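Local coordinates for hypothetical protein CG14615-PA (Drosophila melanogaster, PDB 1SQH), which is of unknown function but may act as an acyltransferase, possibly one that transfers acyl groups to the nitrogen of glycine, at residues G30-H35 / G287-L292; I147-C152 / V293-K298; P168-E173 / L212-S217. All blocks are in the same frame, centred on the assembly; numbering follows the deposited sequence.

Contact 1: G30-H35 / G287-L292; sequences GIRNFH and GYQKDL
Arg-32 faces Asp-291 and Phe-34 faces Leu-292 across backbones that never pair, the closest alpha carbons, CA of Phe-34 and CA of Leu-292, lying 8.9 Å apart. One backbone makes a type I turn from Gly-30 to Asn-33 and then starts helix 34-51; the other leaves a Schellman motif at Gly-287 and becomes strand 289-299. The case illustrates how a loop and the start of a strand can be joined by side chains and a water, with no direct backbone bond. Arg-32 runs extended from CG to NE and meets Asp-291 at about a right angle. Its NH1 lies 3.4 Å from OD2 of Asp-291, a long salt bridge in which the carboxylate oxygen sits at the guanidinium edge while the two planes are turned 50° apart. NE2 of Gln-289 comes up to the same edge, 3.5 Å from NH1 of Arg-32, with its amide plane turned 81° from the guanidinium; as both atoms are donors, this is proximity only. A water donates to OD1 of Asp-291 at 2.8 Å and to the backbone O of Arg-32 at 3.0 Å, so the aspartate is tied to both the side chain and the main chain of one residue. Beneath this polar layer, CD2 of Phe-34 meets CD2 of Leu-292 at 3.7 Å, the side chains sliding past each other in opposite directions. A classic beta bulge, in which Asp-291 and Leu-292 both face Gly-154, accounts for two successive residues serving one contact. Asn-33 caps helix 34-51 through OD1, which accepts from Tyr-36 N and, weakly, from His-35 N. The helix start thus rests on the large sheet, with Phe-34 touching Val-156 of strand 147-157 and Trp-271 of strand 268-273.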
loop_
_atom_site.group_PDB
_atom_site.type_symbol
_atom_site.label_atom_id
_atom_site.label_comp_id
_atom_site.label_asym_id
_atom_site.label_seq_id
_atom_site.Cartn_x
_atom_site.Cartn_y
_atom_site.Cartn_z
ATOM N N GLY A 30 10.646 10.836 10.085
ATOM C CA GLY A 30 11.408 9.639 10.383
ATOM C C GLY A 30 11.054 8.449 9.510
ATOM O O GLY A 30 10.033 8.428 8.818
ATOM N N ILE A 31 11.911 7.443 9.573
ATOM C CA ILE A 31 11.791 6.212 8.806
ATOM C C ILE A 31 10.530 5.340 9.018
ATOM O O ILE A 31 10.276 4.408 8.243
ATOM C CB ILE A 31 13.069 5.364 9.069
ATOM C CG1 ILE A 31 13.622 4.846 7.758
ATOM C CG2 ILE A 31 12.790 4.253 10.069
ATOM C CD1 ILE A 31 14.262 5.946 6.935
ATOM N N ARG A 32 9.743 5.627 10.050
ATOM C CA ARG A 32 8.546 4.816 10.326
ATOM C C ARG A 32 7.265 5.401 9.761
ATOM O O ARG A 32 6.207 4.776 9.823
ATOM C CB ARG A 32 8.339 4.635 11.829
ATOM C CG ARG A 32 9.328 3.748 12.535
ATOM C CD ARG A 32 9.159 3.957 14.022
ATOM N NE ARG A 32 9.697 2.878 14.832
ATOM C CZ ARG A 32 8.963 2.145 15.661
ATOM N NH1 ARG A 32 7.657 2.375 15.785
ATOM N NH2 ARG A 32 9.533 1.190 16.380
ATOM N N ASN A 33 7.365 6.603 9.222
ATOM C CA ASN A 33 6.216 7.302 8.662
ATOM C C ASN A 33 5.695 6.660 7.365
ATOM O O ASN A 33 6.459 6.389 6.439
ATOM C CB ASN A 33 6.604 8.760 8.445
ATOM C CG ASN A 33 5.509 9.552 7.813
ATOM O OD1 ASN A 33 5.404 9.614 6.582
ATOM N ND2 ASN A 33 4.663 10.161 8.646
ATOM N N PHE A 34 4.387 6.429 7.297
ATOM C CA PHE A 34 3.788 5.790 6.133
ATOM C C PHE A 34 3.838 6.550 4.812
ATOM O O PHE A 34 3.828 5.932 3.740
ATOM C CB PHE A 34 2.354 5.389 6.457
ATOM C CG PHE A 34 2.256 4.131 7.270
ATOM C CD1 PHE A 34 2.113 2.893 6.645
ATOM C CD2 PHE A 34 2.347 4.176 8.656
ATOM C CE1 PHE A 34 2.059 1.709 7.391
ATOM C CE2 PHE A 34 2.294 3.004 9.414
ATOM C CZ PHE A 34 2.150 1.771 8.784
ATOM N N HIS A 35 3.878 7.875 4.863
ATOM C CA HIS A 35 3.959 8.628 3.629
ATOM C C HIS A 35 5.379 8.513 3.129
ATOM O O HIS A 35 5.621 8.438 1.919
ATOM C CB HIS A 35 3.537 10.079 3.852
ATOM C CG HIS A 35 2.057 10.225 4.010
ATOM N ND1 HIS A 35 1.191 10.156 2.941
ATOM C CD2 HIS A 35 1.287 10.274 5.122
ATOM C CE1 HIS A 35 -0.054 10.151 3.389
ATOM N NE2 HIS A 35 -0.023 10.219 4.709
ATOM N N GLY A 287 5.956 -8.909 16.972
ATOM C CA GLY A 287 6.550 -7.685 17.490
ATOM C C GLY A 287 5.973 -6.390 16.944
ATOM O O GLY A 287 6.318 -5.309 17.420
ATOM N N TYR A 288 5.110 -6.490 15.939
ATOM C CA TYR A 288 4.492 -5.309 15.327
ATOM C C TYR A 288 3.644 -4.547 16.341
ATOM O O TYR A 288 2.985 -5.157 17.184
ATOM C CB TYR A 288 3.585 -5.718 14.154
ATOM C CG TYR A 288 4.297 -5.983 12.847
ATOM C CD1 TYR A 288 4.407 -4.990 11.871
ATOM C CD2 TYR A 288 4.871 -7.232 12.589
ATOM C CE1 TYR A 288 5.074 -5.240 10.662
ATOM C CE2 TYR A 288 5.537 -7.492 11.393
ATOM C CZ TYR A 288 5.637 -6.499 10.434
ATOM O OH TYR A 288 6.289 -6.778 9.248
ATOM N N GLN A 289 3.652 -3.218 16.253
ATOM C CA GLN A 289 2.837 -2.417 17.159
ATOM C C GLN A 289 1.925 -1.535 16.320
ATOM O O GLN A 289 2.254 -1.183 15.185
ATOM C CB GLN A 289 3.703 -1.542 18.066
ATOM C CG GLN A 289 4.582 -0.589 17.300
ATOM C CD GLN A 289 5.341 0.369 18.206
ATOM O OE1 GLN A 289 4.761 1.293 18.782
ATOM N NE2 GLN A 289 6.651 0.151 18.332
ATOM N N LYS A 290 0.772 -1.197 16.886
ATOM C CA LYS A 290 -0.205 -0.352 16.213
ATOM C C LYS A 290 0.116 1.119 16.471
ATOM O O LYS A 290 -0.122 1.619 17.568
ATOM C CB LYS A 290 -1.604 -0.679 16.747
ATOM C CG LYS A 290 -2.684 0.337 16.404
ATOM C CD LYS A 290 -3.972 -0.013 17.145
ATOM C CE LYS A 290 -5.084 0.997 16.892
ATOM N NZ LYS A 290 -6.296 0.655 17.691
ATOM N N ASP A 291 0.675 1.832 15.500
ATOM C CA ASP A 291 0.920 3.228 15.800
ATOM C C ASP A 291 0.254 4.216 14.862
ATOM O O ASP A 291 0.597 5.398 14.858
ATOM C CB ASP A 291 2.418 3.521 15.942
ATOM C CG ASP A 291 3.195 3.169 14.721
ATOM O OD1 ASP A 291 2.702 3.319 13.601
ATOM O OD2 ASP A 291 4.394 2.703 14.831
ATOM N N LEU A 292 -0.709 3.736 14.072
ATOM C CA LEU A 292 -1.467 4.607 13.168
ATOM C C LEU A 292 -2.835 4.027 12.799
ATOM O O LEU A 292 -3.008 2.814 12.704
ATOM C CB LEU A 292 -0.694 4.883 11.872
ATOM C CG LEU A 292 -1.369 5.918 10.960
ATOM C CD1 LEU A 292 -1.317 7.273 11.650
ATOM C CD2 LEU A 292 -0.696 5.992 9.570
HETATM O O HOH W 1 4.187 5.097 12.051
#

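Contact 2: I147-C152 / V293-K298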
loop_
_atom_site.group_PDB
_atom_site.type_symbol
_atom_site.label_atom_id
_atom_site.label_comp_id
_atom_site.label_asym_id
_atom_site.label_seq_id
_atom_site.Cartn_x
_atom_site.Cartn_y
_atom_site.Cartn_z
ATOM N N ILE A 147 -20.838 6.117 -0.116
ATOM C CA ILE A 147 -19.433 5.927 0.218
ATOM C C ILE A 147 -19.237 4.685 1.088
ATOM O O ILE A 147 -20.093 4.350 1.908
ATOM C CB ILE A 147 -18.894 7.162 0.971
ATOM C CG1 ILE A 147 -19.057 8.413 0.096
ATOM C CG2 ILE A 147 -17.441 6.945 1.348
ATOM C CD1 ILE A 147 -18.753 9.713 0.808
ATOM N N GLN A 148 -18.109 4.004 0.896
ATOM C CA GLN A 148 -17.781 2.797 1.662
ATOM C C GLN A 148 -16.429 2.989 2.352
ATOM O O GLN A 148 -15.384 2.652 1.802
ATOM C CB GLN A 148 -17.709 1.580 0.729
ATOM C CG GLN A 148 -19.027 1.223 0.064
ATOM C CD GLN A 148 -18.856 0.329 -1.158
ATOM O OE1 GLN A 148 -19.838 -0.137 -1.736
ATOM N NE2 GLN A 148 -17.610 0.096 -1.562
ATOM N N PRO A 149 -16.436 3.550 3.564
ATOM C CA PRO A 149 -15.175 3.761 4.274
ATOM C C PRO A 149 -14.848 2.597 5.204
ATOM O O PRO A 149 -15.750 1.882 5.648
ATOM C CB PRO A 149 -15.445 5.051 5.046
ATOM C CG PRO A 149 -16.872 4.860 5.461
ATOM C CD PRO A 149 -17.541 4.275 4.222
ATOM N N ARG A 150 -13.565 2.395 5.487
ATOM C CA ARG A 150 -13.160 1.337 6.407
ATOM C C ARG A 150 -11.889 1.739 7.129
ATOM O O ARG A 150 -10.977 2.309 6.533
ATOM C CB ARG A 150 -12.954 0.002 5.678
ATOM C CG ARG A 150 -11.891 0.009 4.597
ATOM C CD ARG A 150 -11.925 -1.297 3.818
ATOM N NE ARG A 150 -11.374 -1.145 2.473
ATOM C CZ ARG A 150 -10.098 -1.336 2.158
ATOM N NH1 ARG A 150 -9.228 -1.696 3.097
ATOM N NH2 ARG A 150 -9.701 -1.175 0.903
ATOM N N GLN A 151 -11.842 1.446 8.421
ATOM C CA GLN A 151 -10.683 1.781 9.238
ATOM C C GLN A 151 -9.590 0.719 9.152
ATOM O O GLN A 151 -9.849 -0.482 9.247
ATOM C CB GLN A 151 -11.112 1.962 10.689
ATOM C CG GLN A 151 -12.175 3.030 10.875
ATOM C CD GLN A 151 -11.799 4.064 11.929
ATOM O OE1 GLN A 151 -11.438 3.720 13.065
ATOM N NE2 GLN A 151 -11.888 5.336 11.558
ATOM N N CYS A 152 -8.359 1.182 8.972
ATOM C CA CYS A 152 -7.225 0.282 8.875
ATOM C C CYS A 152 -6.153 0.652 9.896
ATOM O O CYS A 152 -5.914 1.832 10.160
ATOM C CB CYS A 152 -6.647 0.333 7.460
ATOM S SG CYS A 152 -7.863 -0.079 6.184
ATOM N N VAL A 293 -3.805 4.912 12.599
ATOM C CA VAL A 293 -5.143 4.511 12.179
ATOM C C VAL A 293 -5.509 5.438 11.031
ATOM O O VAL A 293 -5.499 6.657 11.183
ATOM C CB VAL A 293 -6.187 4.673 13.299
ATOM C CG1 VAL A 293 -7.571 4.328 12.764
ATOM C CG2 VAL A 293 -5.825 3.783 14.481
ATOM N N ASN A 294 -5.811 4.850 9.881
ATOM C CA ASN A 294 -6.165 5.604 8.689
ATOM C C ASN A 294 -7.408 5.004 8.079
ATOM O O ASN A 294 -7.807 3.894 8.429
ATOM C CB ASN A 294 -5.033 5.521 7.663
ATOM C CG ASN A 294 -4.048 6.671 7.771
ATOM O OD1 ASN A 294 -3.941 7.326 8.813
ATOM N ND2 ASN A 294 -3.302 6.913 6.692
ATOM N N GLU A 295 -8.024 5.732 7.162
ATOM C CA GLU A 295 -9.202 5.203 6.497
ATOM C C GLU A 295 -8.948 5.021 5.010
ATOM O O GLU A 295 -8.135 5.721 4.408
ATOM C CB GLU A 295 -10.425 6.117 6.709
ATOM C CG GLU A 295 -11.252 5.768 7.942
ATOM C CD GLU A 295 -12.481 6.653 8.112
ATOM O OE1 GLU A 295 -13.225 6.851 7.132
ATOM O OE2 GLU A 295 -12.716 7.144 9.233
ATOM N N TRP A 296 -9.613 4.023 4.444
ATOM C CA TRP A 296 -9.551 3.756 3.018
ATOM C C TRP A 296 -10.985 4.097 2.626
ATOM O O TRP A 296 -11.930 3.439 3.063
ATOM C CB TRP A 296 -9.250 2.290 2.757
ATOM C CG TRP A 296 -7.886 2.057 2.180
ATOM C CD1 TRP A 296 -7.592 1.699 0.895
ATOM C CD2 TRP A 296 -6.630 2.154 2.870
ATOM N NE1 TRP A 296 -6.231 1.563 0.740
ATOM C CE2 TRP A 296 -5.618 1.837 1.936
ATOM C CE3 TRP A 296 -6.262 2.478 4.186
ATOM C CZ2 TRP A 296 -4.251 1.832 2.279
ATOM C CZ3 TRP A 296 -4.894 2.474 4.526
ATOM C CH2 TRP A 296 -3.914 2.150 3.572
ATOM N N ILE A 297 -11.153 5.150 1.839
ATOM C CA ILE A 297 -12.491 5.569 1.461
ATOM C C ILE A 297 -12.811 5.262 0.010
ATOM O O ILE A 297 -12.315 5.928 -0.901
ATOM C CB ILE A 297 -12.672 7.071 1.705
ATOM C CG1 ILE A 297 -12.268 7.409 3.148
ATOM C CG2 ILE A 297 -14.108 7.460 1.450
ATOM C CD1 ILE A 297 -12.388 8.881 3.512
ATOM N N LYS A 298 -13.632 4.241 -0.198
ATOM C CA LYS A 298 -14.033 3.851 -1.541
ATOM C C LYS A 298 -15.305 4.606 -1.922
ATOM O O LYS A 298 -16.341 4.465 -1.266
ATOM C CB LYS A 298 -14.277 2.340 -1.586
ATOM C CG LYS A 298 -14.924 1.816 -2.857
ATOM C CD LYS A 298 -14.099 2.099 -4.102
ATOM C CE LYS A 298 -14.760 1.464 -5.322
ATOM N NZ LYS A 298 -14.181 1.922 -6.616
#
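Six backbone hydrogen bonds join Gln-148, Arg-150 and Cys-152 to Lys-298, Trp-296 and Asn-294 in regular antiparallel register, the short strand axes standing 4.6 Å apart. Pro-149 and Ile-297 form a non-hydrogen-bonded pair, where the proline's missing N-H costs nothing; CA of Pro-149 makes a C-H...O contact of 3.5 Å with Trp-296 O. The polar side chains add one bond: NE2 of Gln-151 donates to OE2 of Glu-295 at 3.1 Å, on the anti side of the carboxylate and 31° out of its plane. OE1 of Glu-295 is salt-bridged to Lys-136.

The apolar and ring contacts divide between the faces. At the far end of the pair, CG2 of Ile-147 presses on CG2 of Ile-297 at 3.4 Å, a tight contact. On the face opposite Glu-295 and Ile-297, CG of Arg-150 sits between the backbone N and the carbonyl carbon (chi1 60°), 3.9 Å from CB of Trp-296. One guanidinium face covers that CB, which lies over the group's centre, while NH2 of Arg-150 reaches CD1 of Trp-296 at 3.6 Å; guanidinium and indole planes are 27° apart. SG of Cys-152 approaches the other end of the indole, 3.6 Å from CE3 of Trp-296. An alanine in place of Arg-150 would probably uncover this part of Trp-296 and leave Glu-196, the arginine's salt-bridge partner, without its mate.

The pairing, consistent with an acetyltransferase-like fold, exemplifies how the last strand can be inserted between two earlier ones, 123-128 and 147-157; helix 129-141 lies against the face of Glu-295 and Ile-297, and Trp-271 of strand 268-273 meets Trp-296 edge-to-face.

Contact 3: P168-E173 / L212-S217; sequences PDLPSE and LGICRS
Ser-217 grips two successive carbonyls of the loop 168-173, those of Ser-172 and Glu-173, one with its hydroxyl and one with its backbone. Its N donates to Glu-173 O at 2.9 Å with an N-H...O angle of 163°, the donor standing above the carbonyl plane. Its OG donates to Ser-172 O at 3.2 Å, this time in the plane of the carbonyl. The torsion explains the double hold: OG lies beside the backbone N (chi1 -62°), so both donors of the serine can address the same short piece of chain. Glu-173 O gathers a further, weaker interaction, a C-H...O contact of 3.3 Å from CA of Arg-216.

Some way back along both segments, a single apolar touch is made. CD1 of Leu-170 meets CD1 of Ile-214 at 3.7 Å, the two side chains sliding past one another in opposite directions.

A second shell helps to position these groups. Glu-173 immediately precedes strand 174-177, which pairs antiparallel with strand 211-216 and bonds Glu-175 to Cys-215, so the grip of Ser-217 continues the pairing at the end of the small four-stranded sheet. Ile-214 also packs on Phe-174 and Ile-176 of strand 174-177 and on Leu-252 of helix 248-263, and Leu-170 on Ile-176. The carboxylate of Glu-173 turns away to a salt bridge with Arg-246; its OE2 remains 6.5 Å from NH2 of Arg-216.

As an example of anchoring a chain before it enters a sheet, the contact depends on loop carbonyls rather than on loop side chains for its polar bonds. The hold is therefore likely to depend more on the path of the loop backbone than on what Ser-172 and Glu-173 carry as side chains.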
loop_
_atom_site.group_PDB
_atom_site.type_symbol
_atom_site.label_atom_id
_atom_site.label_comp_id
_atom_site.label_asym_id
_atom_site.label_seq_id
_atom_site.Cartn_x
_atom_site.Cartn_y
_atom_site.Cartn_z
ATOM N N PRO A 168 9.369 -19.334 12.542
ATOM C CA PRO A 168 8.884 -20.684 12.847
ATOM C C PRO A 168 9.326 -21.745 11.850
ATOM O O PRO A 168 9.789 -21.427 10.752
ATOM C CB PRO A 168 7.370 -20.508 12.853
ATOM C CG PRO A 168 7.199 -19.091 13.299
ATOM C CD PRO A 168 8.243 -18.389 12.479
ATOM N N ASP A 169 9.186 -23.007 12.247
ATOM C CA ASP A 169 9.547 -24.123 11.385
ATOM C C ASP A 169 8.352 -24.555 10.561
ATOM O O ASP A 169 7.225 -24.619 11.059
ATOM C CB ASP A 169 10.048 -25.301 12.212
ATOM C CG ASP A 169 11.534 -25.241 12.452
ATOM O OD1 ASP A 169 12.016 -24.172 12.888
ATOM O OD2 ASP A 169 12.218 -26.261 12.206
ATOM N N LEU A 170 8.614 -24.861 9.297
ATOM C CA LEU A 170 7.582 -25.290 8.362
ATOM C C LEU A 170 7.313 -26.795 8.430
ATOM O O LEU A 170 8.224 -27.606 8.266
ATOM C CB LEU A 170 8.018 -24.917 6.944
ATOM C CG LEU A 170 7.084 -25.276 5.795
ATOM C CD1 LEU A 170 5.860 -24.353 5.810
ATOM C CD2 LEU A 170 7.840 -25.148 4.481
ATOM N N PRO A 171 6.056 -27.185 8.676
ATOM C CA PRO A 171 5.669 -28.598 8.757
ATOM C C PRO A 171 5.991 -29.392 7.478
ATOM O O PRO A 171 5.809 -28.889 6.364
ATOM C CB PRO A 171 4.169 -28.521 9.025
ATOM C CG PRO A 171 4.055 -27.306 9.860
ATOM C CD PRO A 171 4.944 -26.324 9.113
ATOM N N SER A 172 6.460 -30.629 7.657
ATOM C CA SER A 172 6.828 -31.519 6.552
ATOM C C SER A 172 5.819 -31.528 5.412
ATOM O O SER A 172 6.196 -31.626 4.240
ATOM C CB SER A 172 7.001 -32.953 7.065
ATOM O OG SER A 172 8.111 -33.062 7.942
ATOM N N GLU A 173 4.538 -31.430 5.753
ATOM C CA GLU A 173 3.492 -31.445 4.738
ATOM C C GLU A 173 3.644 -30.318 3.717
ATOM O O GLU A 173 3.113 -30.409 2.606
ATOM C CB GLU A 173 2.104 -31.324 5.383
ATOM C CG GLU A 173 1.816 -32.271 6.554
ATOM C CD GLU A 173 2.302 -31.724 7.893
ATOM O OE1 GLU A 173 3.511 -31.861 8.199
ATOM O OE2 GLU A 173 1.469 -31.146 8.635
ATOM N N LEU A 212 5.857 -14.829 -0.917
ATOM C CA LEU A 212 6.103 -16.147 -0.348
ATOM C C LEU A 212 4.855 -17.006 -0.402
ATOM O O LEU A 212 3.761 -16.553 -0.071
ATOM C CB LEU A 212 6.583 -16.034 1.103
ATOM C CG LEU A 212 8.044 -15.657 1.361
ATOM C CD1 LEU A 212 8.346 -15.727 2.860
ATOM C CD2 LEU A 212 8.958 -16.614 0.617
ATOM N N GLY A 213 5.024 -18.250 -0.826
ATOM C CA GLY A 213 3.893 -19.147 -0.902
ATOM C C GLY A 213 4.178 -20.457 -0.198
ATOM O O GLY A 213 5.330 -20.898 -0.119
ATOM N N ILE A 214 3.122 -21.067 0.329
ATOM C CA ILE A 214 3.212 -22.351 1.015
ATOM C C ILE A 214 2.489 -23.409 0.160
ATOM O O ILE A 214 1.274 -23.310 -0.085
ATOM C CB ILE A 214 2.515 -22.310 2.406
ATOM C CG1 ILE A 214 3.147 -21.246 3.303
ATOM C CG2 ILE A 214 2.634 -23.666 3.083
ATOM C CD1 ILE A 214 4.544 -21.585 3.784
ATOM N N CYS A 215 3.224 -24.419 -0.294
ATOM C CA CYS A 215 2.614 -25.473 -1.096
ATOM C C CYS A 215 2.794 -26.845 -0.460
ATOM O O CYS A 215 3.783 -27.091 0.233
ATOM C CB CYS A 215 3.210 -25.489 -2.502
ATOM S SG CYS A 215 2.860 -24.010 -3.463
ATOM N N ARG A 216 1.833 -27.735 -0.697
ATOM C CA ARG A 216 1.902 -29.086 -0.152
ATOM C C ARG A 216 3.007 -29.817 -0.906
ATOM O O ARG A 216 3.077 -29.748 -2.134
ATOM C CB ARG A 216 0.574 -29.825 -0.349
ATOM C CG ARG A 216 -0.664 -29.004 -0.029
ATOM C CD ARG A 216 -1.857 -29.891 0.316
ATOM N NE ARG A 216 -1.836 -30.302 1.722
ATOM C CZ ARG A 216 -2.651 -31.206 2.258
ATOM N NH1 ARG A 216 -3.566 -31.811 1.508
ATOM N NH2 ARG A 216 -2.555 -31.501 3.554
ATOM N N SER A 217 3.878 -30.508 -0.179
ATOM C CA SER A 217 4.956 -31.240 -0.825
ATOM C C SER A 217 4.399 -32.238 -1.840
ATOM O O SER A 217 5.022 -32.505 -2.870
ATOM C CB SER A 217 5.796 -31.962 0.221
ATOM O OG SER A 217 6.396 -31.020 1.087
#

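How the contacts relate
Contacts 1 and 2 share strand 289-299 and the large mixed sheet, their segments following directly on each other, with centres 18 Å apart. Contact 3 belongs to the smaller antiparallel sheet, about 11 Å from contact 1 and 20 Å from contact 2 between nearest atoms. Contact 2, partly buried, is the most extensive and the only one built on regular strand pairing. Contact 1 lies at the surface, where a salt bridge, a water and one apolar touch take the place of the backbone bonds of contact 2. Contact 3, also partly buried, falls between them: backbone carbonyls accept, but from one serine at the end of a strand.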